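Local coordinates for retropepsin-like aspartic endopeptidase domain-containing protein (Legionella pneumophila subsp. pneumophila str. Philadelphia 1, PDB 2PMA), which is of unknown function but belongs to a family of putative ATP-dependent zinc proteases whose domain resembles retropepsin-like aspartic endopeptidases, at residues K103-I107 with A127-N132. Sequence-based numbering, arbitrary orientation. Where two conformers were deposited one is given.
Sequences KVRTI and AIIDFN
Start with Phe131, which gives up more area here than any other residue. Residues 127-130 are the last turn of helix 125-130, with helical phi/psi; Phe131 N bonds Ala127 O at 3.0 Å, and chi1 near -75° brings the ring up to 103-107, the first half of strand 103-112. Extended Lys103, Arg105 and Ile107 point CA-to-CB toward 127-132, Val104 and Thr106 away. The CA register pairs Lys103 with Phe131 (7.1 Å), Arg105 with Asp130 (7.1 Å) and Ile107 with Ala127 (6.3 Å).

Ile107 (m, t) packs against the ring, setting Ile107 CD1 3.6 Å from Ala127 CB and Ile107 CG1 3.3 Å from Asp130 OD2. Arg105 CG lies over one ring face, 3.8 Å from the Phe131 centroid, a CH-pi contact. An m, m start lets Arg105 NE donate to Asp130 O (2.9 Å); within the strand, Arg105 NH1 bonds Val104 O (2.9 Å). Lys103, extended beyond chi1 m, sends NZ to Phe131 O at 2.6 Å.

Asp130 O and Phe131 O thus take basic side chains at the helix C-terminus, where Asn132 (phi/psi 53/41) closes a Schellman motif, Asn132 N 2.8 Å from Ile129 O. Lys103 NZ also hydrogen-bonds Asn2 OD1 and Tyr5 OH. In this probably retropepsin-like beta domain, the helix packs on mixed-sheet strand 103-112, paired with 90-100, whose Leu100 touches Phe131, and leads into strand 133-136, parallel to 3-6.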
loop_
_atom_site.group_PDB
_atom_site.type_symbol
_atom_site.label_atom_id
_atom_site.label_comp_id
_atom_site.label_asym_id
_atom_site.label_seq_id
_atom_site.Cartn_x
_atom_site.Cartn_y
_atom_site.Cartn_z
ATOM N N LYS A 103 5.042 5.796 12.556
ATOM C CA LYS A 103 5.452 6.646 11.438
ATOM C C LYS A 103 4.315 6.667 10.426
ATOM O O LYS A 103 3.746 5.618 10.132
ATOM C CB LYS A 103 6.700 6.031 10.745
ATOM C CG LYS A 103 7.982 6.063 11.570
ATOM C CD LYS A 103 9.124 5.392 10.768
ATOM C CE LYS A 103 10.413 5.318 11.565
ATOM N NZ LYS A 103 11.399 4.456 10.819
ATOM N N VAL A 104 4.001 7.848 9.898
ATOM C CA VAL A 104 3.033 7.971 8.821
ATOM C C VAL A 104 3.741 8.538 7.575
ATOM O O VAL A 104 4.528 9.487 7.686
ATOM C CB VAL A 104 1.877 8.906 9.230
ATOM C CG1 VAL A 104 0.851 9.069 8.066
ATOM C CG2 VAL A 104 1.170 8.374 10.502
ATOM N N ARG A 105 3.470 7.958 6.401
ATOM C CA ARG A 105 4.069 8.444 5.143
ATOM C C ARG A 105 3.015 8.398 4.034
ATOM O O ARG A 105 2.040 7.692 4.133
ATOM C CB ARG A 105 5.262 7.580 4.702
ATOM C CG ARG A 105 6.460 7.539 5.674
ATOM C CD ARG A 105 7.261 8.878 5.702
ATOM N NE ARG A 105 8.426 8.715 6.583
ATOM C CZ ARG A 105 8.430 8.913 7.899
ATOM N NH1 ARG A 105 7.327 9.304 8.526
ATOM N NH2 ARG A 105 9.554 8.720 8.592
ATOM N N THR A 106 3.233 9.184 2.996
ATOM C CA THR A 106 2.383 9.124 1.837
ATOM C C THR A 106 3.240 8.423 0.791
ATOM O O THR A 106 4.379 8.805 0.519
ATOM C CB THR A 106 1.842 10.511 1.478
ATOM O OG1 THR A 106 1.151 11.024 2.641
ATOM C CG2 THR A 106 0.864 10.452 0.296
ATOM N N ILE A 107 2.692 7.328 0.287
ATOM C CA ILE A 107 3.451 6.357 -0.456
ATOM C C ILE A 107 2.726 6.037 -1.775
ATOM O O ILE A 107 1.488 5.945 -1.806
ATOM C CB ILE A 107 3.652 5.095 0.440
ATOM C CG1 ILE A 107 4.890 5.318 1.358
ATOM C CG2 ILE A 107 3.735 3.820 -0.390
ATOM C CD1 ILE A 107 5.174 4.210 2.289
ATOM N N ALA A 127 8.847 2.126 -0.532
ATOM C CA ALA A 127 8.097 2.332 0.711
ATOM C C ALA A 127 8.992 2.073 1.923
ATOM O O ALA A 127 8.970 2.824 2.876
ATOM C CB ALA A 127 6.854 1.412 0.775
ATOM N N ILE A 128 9.751 0.988 1.889
ATOM C CA ILE A 128 10.614 0.644 3.046
ATOM C C ILE A 128 11.613 1.788 3.267
ATOM O O ILE A 128 11.887 2.197 4.415
ATOM C CB ILE A 128 11.332 -0.693 2.813
ATOM C CG1 ILE A 128 10.289 -1.828 2.738
ATOM C CG2 ILE A 128 12.293 -1.001 3.996
ATOM C CD1 ILE A 128 10.786 -3.118 2.059
ATOM N N ILE A 129 12.153 2.323 2.166
ATOM C CA ILE A 129 13.075 3.464 2.264
ATOM C C ILE A 129 12.357 4.706 2.814
ATOM O O ILE A 129 12.924 5.405 3.669
ATOM C CB ILE A 129 13.778 3.732 0.914
ATOM C CG1 ILE A 129 14.708 2.553 0.586
ATOM C CG2 ILE A 129 14.620 5.033 0.959
ATOM C CD1 ILE A 129 15.105 2.456 -0.910
ATOM N N ASP A 130 11.125 4.963 2.348
ATOM C CA ASP A 130 10.327 6.089 2.884
ATOM C C ASP A 130 10.198 6.003 4.410
ATOM O O ASP A 130 10.268 7.032 5.118
ATOM C CB ASP A 130 8.907 6.116 2.302
ATOM C CG ASP A 130 8.870 6.463 0.829
ATOM O OD1 ASP A 130 9.828 7.095 0.335
ATOM O OD2 ASP A 130 7.843 6.111 0.181
ATOM N N PHE A 131 10.040 4.777 4.918
ATOM C CA PHE A 131 9.991 4.535 6.375
ATOM C C PHE A 131 11.369 4.364 7.036
ATOM O O PHE A 131 11.448 4.079 8.231
ATOM C CB PHE A 131 9.123 3.300 6.671
ATOM C CG PHE A 131 7.647 3.561 6.519
ATOM C CD1 PHE A 131 6.962 4.313 7.483
ATOM C CD2 PHE A 131 6.949 3.075 5.413
ATOM C CE1 PHE A 131 5.571 4.572 7.326
ATOM C CE2 PHE A 131 5.567 3.319 5.256
ATOM C CZ PHE A 131 4.880 4.056 6.205
ATOM N N ASN A 132 12.438 4.552 6.266
ATOM C CA ASN A 132 13.828 4.429 6.752
ATOM C C ASN A 132 14.106 3.102 7.457
ATOM O O ASN A 132 14.784 3.049 8.498
ATOM C CB ASN A 132 14.180 5.634 7.635
ATOM C CG ASN A 132 15.685 5.892 7.715
ATOM O OD1 ASN A 132 16.466 5.409 6.887
ATOM N ND2 ASN A 132 16.097 6.670 8.726
#